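Side-chain contacts in polyhedrin (Uranotaenia sapphirina cypovirus, PDB 4ZQX), which forms the crystalline occlusion bodies in which cypovirus particles are embedded, and here carries bound ATP: residues A[216-221]-A[227-232]; A[150-155]-A[160-165]; A[29-34]-A[174-179]. All blocks are in the same frame, centred on the assembly; numbering follows the deposited sequence.

Contact 1: residues A[216-221]-A[227-232]; sequences ELYAYH and MTMLDQ
Leu217 and Met229 make the apolar part of this contact. The two side chains cross at about a right angle, and the thioether sulfur SD of Met229 rests 3.8 Å from the methyl CD2 of Leu217 and 4.0 Å from its branch point CG. Met229 starts out toward the helix and its chain continues extended beyond CG, carrying SD to the leucine. Farther along, Tyr218 CE1 comes within 4.2 Å of Met229 CB, the methylene approaching the ring obliquely.

Segment 227-232 belongs to the irregular C-terminal tail, which turns back after helix 214-225 and runs beside it over the large antiparallel sheet. Leu217 and Met229 both also touch Val32 of that sheet, so their mutual packing is part of the seam between helix, tail and strands. The helix itself widens into a pi-type turn at 218-221.

The phenol end of Tyr218 packs on Asp231. With CG anti to the carbonyl carbon (chi1 -55°), the ring reaches toward the tail until OH lies 3.3 Å from Asp231 CB, a van der Waals contact with the methylene; the two side chains cross at about a right angle, with ring and carboxylate planes 54° apart. The carboxylate is engaged elsewhere: OD2 is hydrogen-bonded to His237 NE2, whose ring stacks with Tyr218, while OD1 receives the backbone N-H groups of Phe233 and Val235. His237 thus ties the acid and the tyrosine together as a second-shell group.

Water mediates the polar links between the segments. One molecule, at the edge of the Tyr218 ring and in its plane, is hydrogen-bonded to Tyr218 OH at 2.7 Å and donates weakly to Leu230 O. A second water donates to Gln232 OE1 at 3.0 Å and has a weak, long bond to Tyr218 OH.

Contact 2: residues A[150-155]-A[160-165]; sequences VDLPSC and EKAWYV. With ATP (adenosine-5'-triphosphate), chain B.
The carboxylate of Asp151 is met from above its plane by Lys161 NZ, which stands 52° out of it and 2.8 Å from OD1 in a salt bridge. The two side chains lie next to each other and point the same way; the lysine bends at its last torsion (chi4 -64°) to bring the ammonium onto the oxygen, and it also makes a cation-pi contact with Trp112. On the other face of the sheet, the carboxylate of Glu160 has OE2 3.7 Å from Leu152 CD1, whereas OE1 accepts the backbone N-H of Thr228. The Tyr164 ring comes from the direction opposite to Leu152 and puts OH 3.8 Å from the same CD1, which also packs on Ala162 CB; that hydroxyl is hydrogen-bonded to Tyr105 OH.

Between these two sets of side chains runs a beta hairpin of strands 150-152 and 160-166, at one edge of the large antiparallel sheet. Val150 and Ala162 form its hydrogen-bonded pair: Val150 N donates to Ala162 O at 2.8 Å in an almost straight bond (176°), and Ala162 N returns one to Val150 O.

Farther on, Pro153 to Cys155 run alongside the ATP. Ser154 grips the gamma phosphate twice, with OG at 2.7 Å and N at 2.9 Å from O2G, and its N also donates to O3B at 3.0 Å. Ser154 OG is in turn held by Cys159 N. Pro153 lays its ring against the nucleoside, CD being 3.3 Å from O4'. A water accepts from Glu160 N and sits within hydrogen-bonding distance of both Leu152 O and O2G.

Contact 3: residues A[29-34]-A[174-179]; sequences LVIVAE and IAVIVP
Leu29 and Val176 reach toward each other tip to tip, and methyl CD2 of the leucine meets CG1 of the valine at 3.8 Å. Next to this pair, Ile31 slides past Val176 in the opposite direction and brings its terminal CD1 to 4.2 Å from Val176 CG2. Val176 therefore uses both of its branches, one for each partner. Ile31 divides its contacts in the same way: with CG1 anti to the carbonyl carbon (chi1 -59°), the long branch goes to Val176, while CG2 lies 4.3 Å from Ile174 CD1.

All of this is hydrocarbon contact between two layers. Strand 27-34 belongs to the large antiparallel sheet and strand 173-179 is the middle strand of a three-stranded one, and the two sheets pack face to face as a beta sandwich. The strand segments approach to 10.3 Å between axes and run nearly antiparallel, 157° apart, a spacing bridged by side chains alone.

Around this first shell, Phe104 touches both Ile31 and Val176, and Leu106 packs on Leu29. Ile51 and Ile55 of strand 50-55 close in on Leu29 and Ile31 from the smaller sheet. Strand 27-34 is held in its sheet by backbone hydrogen bonds, Leu29 with Phe45 and Ile31 with Phe43, while strand 173-179 lies between 50-55 and 116-120. Ala175 and Ile177 point away from strand 27-34 and pack on Thr203 of the third subunit.

Overall arrangement
The deeply buried member of the set is contact 3, close to the centre of the chain and wholly apolar; contacts 1 and 2 are partly buried and mix packing with charges, water or nucleotide. Strand 27-34 offers one face to contact 3 and the other to contact 1, where Val30 and Val32 meet His221, Met227 and Leu217. Contacts 1 and 2 touch directly, Thr228 OG1 bonding to Pro153 O and Leu230 packing on Tyr164. Both contribute to the ATP pocket, contact 2 with its phosphate-gripping loop and contact 1 through Leu230. Contact 3 lies away from it, about 7 Å from contact 2 between nearest atoms.

Contact 1: residues A[216-221]-A[227-232]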
loop_
_atom_site.group_PDB
_atom_site.type_symbol
_atom_site.label_atom_id
_atom_site.label_comp_id
_atom_site.label_asym_id
_atom_site.label_seq_id
_atom_site.Cartn_x
_atom_site.Cartn_y
_atom_site.Cartn_z
ATOM N N GLU A 216 23.003 -18.197 -0.654
ATOM C CA GLU A 216 22.987 -16.853 -0.067
ATOM C C GLU A 216 21.689 -16.599 0.702
ATOM O O GLU A 216 21.706 -16.024 1.789
ATOM C CB GLU A 216 23.148 -15.767 -1.148
ATOM C CG GLU A 216 24.515 -15.682 -1.763
ATOM C CD GLU A 216 24.570 -14.691 -2.921
ATOM O OE1 GLU A 216 23.560 -13.996 -3.173
ATOM O OE2 GLU A 216 25.620 -14.624 -3.587
ATOM N N LEU A 217 20.563 -17.027 0.134
ATOM C CA LEU A 217 19.262 -16.906 0.805
ATOM C C LEU A 217 19.257 -17.681 2.123
ATOM O O LEU A 217 18.774 -17.196 3.153
ATOM C CB LEU A 217 18.154 -17.445 -0.108
ATOM C CG LEU A 217 16.734 -17.559 0.452
ATOM C CD1 LEU A 217 16.103 -16.187 0.595
ATOM C CD2 LEU A 217 15.917 -18.467 -0.465
ATOM N N TYR A 218 19.786 -18.894 2.091
ATOM C CA TYR A 218 19.801 -19.721 3.300
ATOM C C TYR A 218 20.689 -19.103 4.379
ATOM O O TYR A 218 20.319 -19.047 5.551
ATOM C CB TYR A 218 20.275 -21.156 3.007
ATOM C CG TYR A 218 19.501 -21.901 1.918
ATOM C CD1 TYR A 218 18.155 -21.646 1.683
ATOM C CD2 TYR A 218 20.137 -22.847 1.108
ATOM C CE1 TYR A 218 17.468 -22.298 0.667
ATOM C CE2 TYR A 218 19.459 -23.500 0.100
ATOM C CZ TYR A 218 18.121 -23.229 -0.119
ATOM O OH TYR A 218 17.434 -23.889 -1.126
ATOM N N ALA A 219 21.866 -18.645 3.968
ATOM C CA ALA A 219 22.863 -18.144 4.903
ATOM C C ALA A 219 22.496 -16.790 5.497
ATOM O O ALA A 219 22.714 -16.557 6.691
ATOM C CB ALA A 219 24.216 -18.076 4.215
ATOM N N TYR A 220 21.919 -15.900 4.695
ATOM C CA TYR A 220 21.735 -14.510 5.120
ATOM C C TYR A 220 20.281 -14.095 5.349
ATOM O O TYR A 220 20.032 -12.983 5.818
ATOM C CB TYR A 220 22.440 -13.567 4.125
ATOM C CG TYR A 220 23.901 -13.912 4.009
ATOM C CD1 TYR A 220 24.673 -14.113 5.146
ATOM C CD2 TYR A 220 24.492 -14.132 2.773
ATOM C CE1 TYR A 220 26.012 -14.475 5.055
ATOM C CE2 TYR A 220 25.835 -14.505 2.672
ATOM C CZ TYR A 220 26.576 -14.673 3.827
ATOM O OH TYR A 220 27.882 -15.052 3.756
ATOM N N HIS A 221 19.335 -14.989 5.070
ATOM C CA HIS A 221 17.931 -14.754 5.442
ATOM C C HIS A 221 17.410 -15.880 6.344
ATOM O O HIS A 221 17.158 -15.669 7.545
ATOM C CB HIS A 221 17.048 -14.625 4.182
ATOM C CG HIS A 221 15.639 -14.183 4.446
ATOM N ND1 HIS A 221 14.831 -14.741 5.416
ATOM C CD2 HIS A 221 14.879 -13.249 3.823
ATOM C CE1 HIS A 221 13.645 -14.160 5.389
ATOM N NE2 HIS A 221 13.647 -13.251 4.432
ATOM N N MET A 227 13.662 -18.935 9.801
ATOM C CA MET A 227 12.674 -19.554 8.922
ATOM C C MET A 227 13.353 -20.735 8.246
ATOM O O MET A 227 14.314 -20.562 7.514
ATOM C CB MET A 227 12.182 -18.583 7.848
ATOM C CG MET A 227 11.020 -19.142 6.999
ATOM S SD MET A 227 9.458 -19.246 7.913
ATOM C CE MET A 227 8.841 -17.574 7.696
ATOM N N THR A 228 12.844 -21.937 8.483
ATOM C CA THR A 228 13.430 -23.116 7.880
ATOM C C THR A 228 12.987 -23.210 6.426
ATOM O O THR A 228 11.827 -23.002 6.132
ATOM C CB THR A 228 12.988 -24.375 8.662
ATOM O OG1 THR A 228 13.338 -24.209 10.047
ATOM C CG2 THR A 228 13.660 -25.610 8.120
ATOM N N MET A 229 13.913 -23.482 5.513
ATOM C CA MET A 229 13.562 -23.628 4.101
ATOM C C MET A 229 14.005 -24.992 3.601
ATOM O O MET A 229 14.900 -25.608 4.171
ATOM C CB MET A 229 14.205 -22.508 3.281
ATOM C CG MET A 229 13.654 -21.164 3.655
ATOM S SD MET A 229 14.260 -19.847 2.614
ATOM C CE MET A 229 13.366 -18.491 3.323
ATOM N N LEU A 230 13.365 -25.444 2.529
ATOM C CA LEU A 230 13.602 -26.756 1.960
ATOM C C LEU A 230 14.158 -26.577 0.560
ATOM O O LEU A 230 13.606 -25.797 -0.223
ATOM C CB LEU A 230 12.281 -27.517 1.884
ATOM C CG LEU A 230 12.369 -29.013 1.618
ATOM C CD1 LEU A 230 12.974 -29.699 2.820
ATOM C CD2 LEU A 230 10.996 -29.603 1.301
ATOM N N ASP A 231 15.237 -27.293 0.239
ATOM C CA ASP A 231 15.851 -27.180 -1.080
ATOM C C ASP A 231 15.354 -28.275 -2.020
ATOM O O ASP A 231 14.482 -29.079 -1.653
ATOM C CB ASP A 231 17.395 -27.139 -0.985
ATOM C CG ASP A 231 18.016 -28.452 -0.546
ATOM O OD1 ASP A 231 17.358 -29.510 -0.650
ATOM O OD2 ASP A 231 19.182 -28.417 -0.087
ATOM N N GLN A 232 15.911 -28.309 -3.227
ATOM C CA GLN A 232 15.458 -29.240 -4.261
ATOM C C GLN A 232 15.896 -30.687 -4.011
ATOM O O GLN A 232 15.541 -31.591 -4.775
ATOM C CB GLN A 232 15.936 -28.779 -5.644
ATOM C CG GLN A 232 17.448 -28.770 -5.865
ATOM C CD GLN A 232 18.095 -27.410 -5.593
ATOM O OE1 GLN A 232 17.744 -26.711 -4.623
ATOM N NE2 GLN A 232 19.048 -27.027 -6.447
HETATM O O HOH W 1 14.990 -23.193 -1.985
HETATM O O HOH W 2 19.787 -25.122 -3.180
#

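Contact 2: residues A[150-155]-A[160-165]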
loop_
_atom_site.group_PDB
_atom_site.type_symbol
_atom_site.label_atom_id
_atom_site.label_comp_id
_atom_site.label_asym_id
_atom_site.label_seq_id
_atom_site.Cartn_x
_atom_site.Cartn_y
_atom_site.Cartn_z
ATOM N N VAL A 150 2.764 -28.343 3.524
ATOM C CA VAL A 150 3.801 -29.292 3.883
ATOM C C VAL A 150 4.403 -28.838 5.225
ATOM O O VAL A 150 4.802 -27.693 5.358
ATOM C CB VAL A 150 4.898 -29.289 2.795
ATOM C CG1 VAL A 150 6.065 -30.193 3.184
ATOM C CG2 VAL A 150 4.318 -29.710 1.442
ATOM N N ASP A 151 4.477 -29.728 6.208
ATOM C CA ASP A 151 5.005 -29.365 7.530
ATOM C C ASP A 151 6.519 -29.316 7.488
ATOM O O ASP A 151 7.134 -30.193 6.867
ATOM C CB ASP A 151 4.588 -30.368 8.623
ATOM C CG ASP A 151 3.091 -30.457 8.808
ATOM O OD1 ASP A 151 2.353 -29.564 8.340
ATOM O OD2 ASP A 151 2.647 -31.434 9.444
ATOM N N LEU A 152 7.107 -28.310 8.159
ATOM C CA LEU A 152 8.557 -28.154 8.251
ATOM C C LEU A 152 8.953 -27.816 9.677
ATOM O O LEU A 152 8.146 -27.266 10.419
ATOM C CB LEU A 152 9.057 -27.049 7.324
ATOM C CG LEU A 152 8.978 -27.302 5.819
ATOM C CD1 LEU A 152 9.498 -26.100 5.054
ATOM C CD2 LEU A 152 9.755 -28.563 5.408
ATOM N N PRO A 153 10.196 -28.148 10.072
ATOM C CA PRO A 153 10.625 -27.861 11.446
ATOM C C PRO A 153 10.639 -26.374 11.762
ATOM O O PRO A 153 11.120 -25.595 10.932
ATOM C CB PRO A 153 12.060 -28.387 11.481
ATOM C CG PRO A 153 12.119 -29.411 10.434
ATOM C CD PRO A 153 11.189 -28.949 9.345
ATOM N N SER A 154 10.125 -26.004 12.935
ATOM C CA SER A 154 10.203 -24.631 13.420
ATOM C C SER A 154 11.007 -24.558 14.717
ATOM O O SER A 154 10.977 -23.554 15.427
ATOM C CB SER A 154 8.806 -24.051 13.625
ATOM O OG SER A 154 8.109 -24.695 14.672
ATOM N N CYS A 155 11.725 -25.634 15.011
ATOM C CA CYS A 155 12.680 -25.651 16.120
ATOM C C CYS A 155 12.043 -25.388 17.492
ATOM O O CYS A 155 12.619 -24.710 18.355
ATOM C CB CYS A 155 13.814 -24.667 15.838
ATOM S SG CYS A 155 14.787 -25.116 14.391
ATOM N N GLU A 160 5.441 -24.007 11.632
ATOM C CA GLU A 160 5.809 -23.627 10.260
ATOM C C GLU A 160 5.299 -24.659 9.250
ATOM O O GLU A 160 5.437 -25.876 9.460
ATOM C CB GLU A 160 7.318 -23.446 10.081
ATOM C CG GLU A 160 7.656 -22.956 8.660
ATOM C CD GLU A 160 9.139 -22.857 8.360
ATOM O OE1 GLU A 160 9.925 -22.605 9.280
ATOM O OE2 GLU A 160 9.512 -23.031 7.181
ATOM N N LYS A 161 4.721 -24.150 8.163
ATOM C CA LYS A 161 4.359 -24.964 7.012
ATOM C C LYS A 161 4.691 -24.210 5.740
ATOM O O LYS A 161 4.840 -22.987 5.756
ATOM C CB LYS A 161 2.859 -25.287 7.008
ATOM C CG LYS A 161 2.361 -25.964 8.271
ATOM C CD LYS A 161 0.904 -26.405 8.106
ATOM C CE LYS A 161 0.258 -26.765 9.428
ATOM N NZ LYS A 161 0.896 -27.937 10.089
ATOM N N ALA A 162 4.762 -24.941 4.633
ATOM C CA ALA A 162 5.085 -24.346 3.354
ATOM C C ALA A 162 4.192 -24.875 2.244
ATOM O O ALA A 162 3.532 -25.905 2.390
ATOM C CB ALA A 162 6.537 -24.607 3.012
ATOM N N TRP A 163 4.171 -24.149 1.132
ATOM C CA TRP A 163 3.481 -24.597 -0.079
ATOM C C TRP A 163 4.349 -24.268 -1.298
ATOM O O TRP A 163 5.014 -23.233 -1.322
ATOM C CB TRP A 163 2.079 -23.973 -0.182
ATOM C CG TRP A 163 1.265 -24.552 -1.311
ATOM C CD1 TRP A 163 0.718 -25.800 -1.362
ATOM C CD2 TRP A 163 0.926 -23.917 -2.555
ATOM N NE1 TRP A 163 0.060 -25.984 -2.557
ATOM C CE2 TRP A 163 0.162 -24.842 -3.301
ATOM C CE3 TRP A 163 1.169 -22.647 -3.099
ATOM C CZ2 TRP A 163 -0.330 -24.556 -4.573
ATOM C CZ3 TRP A 163 0.674 -22.355 -4.361
ATOM C CH2 TRP A 163 -0.080 -23.304 -5.081
ATOM N N TYR A 164 4.352 -25.152 -2.298
ATOM C CA TYR A 164 5.224 -25.005 -3.465
ATOM C C TYR A 164 4.436 -25.103 -4.739
ATOM O O TYR A 164 3.479 -25.852 -4.808
ATOM C CB TYR A 164 6.299 -26.097 -3.483
ATOM C CG TYR A 164 7.141 -26.092 -2.248
ATOM C CD1 TYR A 164 8.255 -25.273 -2.145
ATOM C CD2 TYR A 164 6.797 -26.872 -1.156
ATOM C CE1 TYR A 164 9.012 -25.249 -0.999
ATOM C CE2 TYR A 164 7.544 -26.848 -0.006
ATOM C CZ TYR A 164 8.650 -26.029 0.071
ATOM O OH TYR A 164 9.402 -25.990 1.234
ATOM N N VAL A 165 4.841 -24.340 -5.746
ATOM C CA VAL A 165 4.213 -24.426 -7.054
ATOM C C VAL A 165 5.235 -24.143 -8.147
ATOM O O VAL A 165 6.077 -23.271 -8.025
ATOM C CB VAL A 165 2.975 -23.473 -7.191
ATOM C CG1 VAL A 165 3.376 -22.005 -7.123
ATOM C CG2 VAL A 165 2.234 -23.744 -8.494
HETATM P PG ATP B . 8.529 -28.214 15.398
HETATM O O1G ATP B . 7.992 -29.623 15.415
HETATM O O2G ATP B . 7.990 -27.317 14.301
HETATM O O3G ATP B . 8.547 -27.553 16.764
HETATM P PB ATP B . 11.092 -29.529 15.237
HETATM O O1B ATP B . 12.464 -28.900 15.159
HETATM O O2B ATP B . 10.665 -30.261 16.484
HETATM O O3B ATP B . 10.056 -28.339 14.892
HETATM P PA ATP B . 10.404 -31.974 13.783
HETATM O O1A ATP B . 11.599 -32.891 13.737
HETATM O O2A ATP B . 9.296 -32.237 14.785
HETATM O O3A ATP B . 10.953 -30.452 13.908
HETATM O "O5'" ATP B . 9.745 -31.984 12.299
HETATM C "C5'" ATP B . 8.590 -31.201 11.989
HETATM C "C4'" ATP B . 8.057 -31.667 10.642
HETATM O "O4'" ATP B . 9.000 -31.364 9.611
HETATM C "C3'" ATP B . 7.845 -33.173 10.594
HETATM O "O3'" ATP B . 6.571 -33.440 10.014
HETATM C "C2'" ATP B . 8.939 -33.698 9.686
HETATM O "O2'" ATP B . 8.593 -34.870 8.934
HETATM C "C1'" ATP B . 9.202 -32.507 8.778
HETATM N N9 ATP B . 10.574 -32.596 8.228
HETATM C C8 ATP B . 11.728 -32.639 8.934
HETATM N N7 ATP B . 12.800 -32.732 8.104
HETATM C C5 ATP B . 12.318 -32.752 6.850
HETATM C C6 ATP B . 12.906 -32.842 5.508
HETATM N N6 ATP B . 14.248 -32.922 5.425
HETATM N N1 ATP B . 12.081 -32.841 4.431
HETATM C C2 ATP B . 10.741 -32.755 4.583
HETATM N N3 ATP B . 10.140 -32.674 5.784
HETATM C C4 ATP B . 10.858 -32.666 6.930
HETATM O O HOH W 3 6.265 -26.728 12.249
#

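Contact 3: residues A[29-34]-A[174-179]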
loop_
_atom_site.group_PDB
_atom_site.type_symbol
_atom_site.label_atom_id
_atom_site.label_comp_id
_atom_site.label_asym_id
_atom_site.label_seq_id
_atom_site.Cartn_x
_atom_site.Cartn_y
_atom_site.Cartn_z
ATOM N N LEU A 29 5.158 -14.380 6.851
ATOM C CA LEU A 29 5.080 -14.927 5.493
ATOM C C LEU A 29 6.343 -14.535 4.717
ATOM O O LEU A 29 6.677 -13.357 4.612
ATOM C CB LEU A 29 3.846 -14.378 4.764
ATOM C CG LEU A 29 3.724 -14.640 3.257
ATOM C CD1 LEU A 29 3.554 -16.115 2.951
ATOM C CD2 LEU A 29 2.568 -13.835 2.669
ATOM N N VAL A 30 7.058 -15.526 4.207
ATOM C CA VAL A 30 8.128 -15.283 3.253
ATOM C C VAL A 30 7.819 -15.999 1.963
ATOM O O VAL A 30 7.628 -17.206 1.936
ATOM C CB VAL A 30 9.492 -15.757 3.764
ATOM C CG1 VAL A 30 10.571 -15.549 2.686
ATOM C CG2 VAL A 30 9.867 -15.005 5.024
ATOM N N ILE A 31 7.759 -15.228 0.891
ATOM C CA ILE A 31 7.594 -15.786 -0.437
ATOM C C ILE A 31 8.922 -15.731 -1.144
ATOM O O ILE A 31 9.569 -14.690 -1.152
ATOM C CB ILE A 31 6.558 -14.981 -1.223
ATOM C CG1 ILE A 31 5.229 -15.021 -0.465
ATOM C CG2 ILE A 31 6.412 -15.535 -2.648
ATOM C CD1 ILE A 31 4.167 -14.151 -1.026
ATOM N N VAL A 32 9.342 -16.864 -1.705
ATOM C CA VAL A 32 10.582 -16.924 -2.465
ATOM C C VAL A 32 10.307 -17.320 -3.905
ATOM O O VAL A 32 9.720 -18.388 -4.169
ATOM C CB VAL A 32 11.547 -17.972 -1.876
ATOM C CG1 VAL A 32 12.880 -18.005 -2.657
ATOM C CG2 VAL A 32 11.772 -17.720 -0.387
ATOM N N ALA A 33 10.753 -16.471 -4.826
ATOM C CA ALA A 33 10.734 -16.769 -6.253
ATOM C C ALA A 33 12.133 -17.198 -6.680
ATOM O O ALA A 33 13.100 -16.523 -6.372
ATOM C CB ALA A 33 10.302 -15.527 -7.052
ATOM N N GLU A 34 12.231 -18.320 -7.381
ATOM C CA GLU A 34 13.511 -18.811 -7.892
ATOM C C GLU A 34 13.443 -18.801 -9.423
ATOM O O GLU A 34 12.451 -19.227 -10.013
ATOM C CB GLU A 34 13.827 -20.217 -7.349
ATOM C CG GLU A 34 15.229 -20.730 -7.759
ATOM C CD GLU A 34 15.667 -22.041 -7.086
ATOM O OE1 GLU A 34 16.446 -22.787 -7.725
ATOM O OE2 GLU A 34 15.271 -22.326 -5.929
ATOM N N ILE A 174 0.155 -12.365 -7.366
ATOM C CA ILE A 174 -0.083 -13.171 -6.172
ATOM C C ILE A 174 -0.943 -12.453 -5.156
ATOM O O ILE A 174 -0.732 -11.268 -4.871
ATOM C CB ILE A 174 1.251 -13.527 -5.464
ATOM C CG1 ILE A 174 2.158 -14.343 -6.383
ATOM C CG2 ILE A 174 0.983 -14.299 -4.188
ATOM C CD1 ILE A 174 3.533 -14.624 -5.770
ATOM N N ALA A 175 -1.904 -13.178 -4.599
ATOM C CA ALA A 175 -2.655 -12.699 -3.439
ATOM C C ALA A 175 -2.714 -13.789 -2.380
ATOM O O ALA A 175 -3.299 -14.845 -2.603
ATOM C CB ALA A 175 -4.053 -12.289 -3.835
ATOM N N VAL A 176 -2.095 -13.511 -1.242
ATOM C CA VAL A 176 -2.054 -14.431 -0.118
ATOM C C VAL A 176 -2.771 -13.761 1.043
ATOM O O VAL A 176 -2.465 -12.618 1.390
ATOM C CB VAL A 176 -0.598 -14.747 0.288
ATOM C CG1 VAL A 176 -0.550 -15.736 1.455
ATOM C CG2 VAL A 176 0.136 -15.315 -0.872
ATOM N N ILE A 177 -3.742 -14.463 1.614
ATOM C CA ILE A 177 -4.470 -13.980 2.773
ATOM C C ILE A 177 -4.273 -14.986 3.892
ATOM O O ILE A 177 -4.632 -16.147 3.721
ATOM C CB ILE A 177 -5.973 -13.857 2.462
ATOM C CG1 ILE A 177 -6.181 -12.891 1.296
ATOM C CG2 ILE A 177 -6.740 -13.338 3.690
ATOM C CD1 ILE A 177 -7.587 -12.859 0.744
ATOM N N VAL A 178 -3.709 -14.551 5.017
ATOM C CA VAL A 178 -3.353 -15.447 6.120
ATOM C C VAL A 178 -4.010 -14.987 7.411
ATOM O O VAL A 178 -3.496 -14.083 8.078
ATOM C CB VAL A 178 -1.842 -15.480 6.360
ATOM C CG1 VAL A 178 -1.500 -16.510 7.417
ATOM C CG2 VAL A 178 -1.116 -15.784 5.080
ATOM N N PRO A 179 -5.152 -15.599 7.782
ATOM C CA PRO A 179 -5.861 -15.173 8.998
ATOM C C PRO A 179 -5.327 -15.852 10.253
ATOM O O PRO A 179 -4.809 -16.976 10.187
ATOM C CB PRO A 179 -7.315 -15.619 8.740
ATOM C CG PRO A 179 -7.317 -16.356 7.475
ATOM C CD PRO A 179 -5.909 -16.638 7.071
#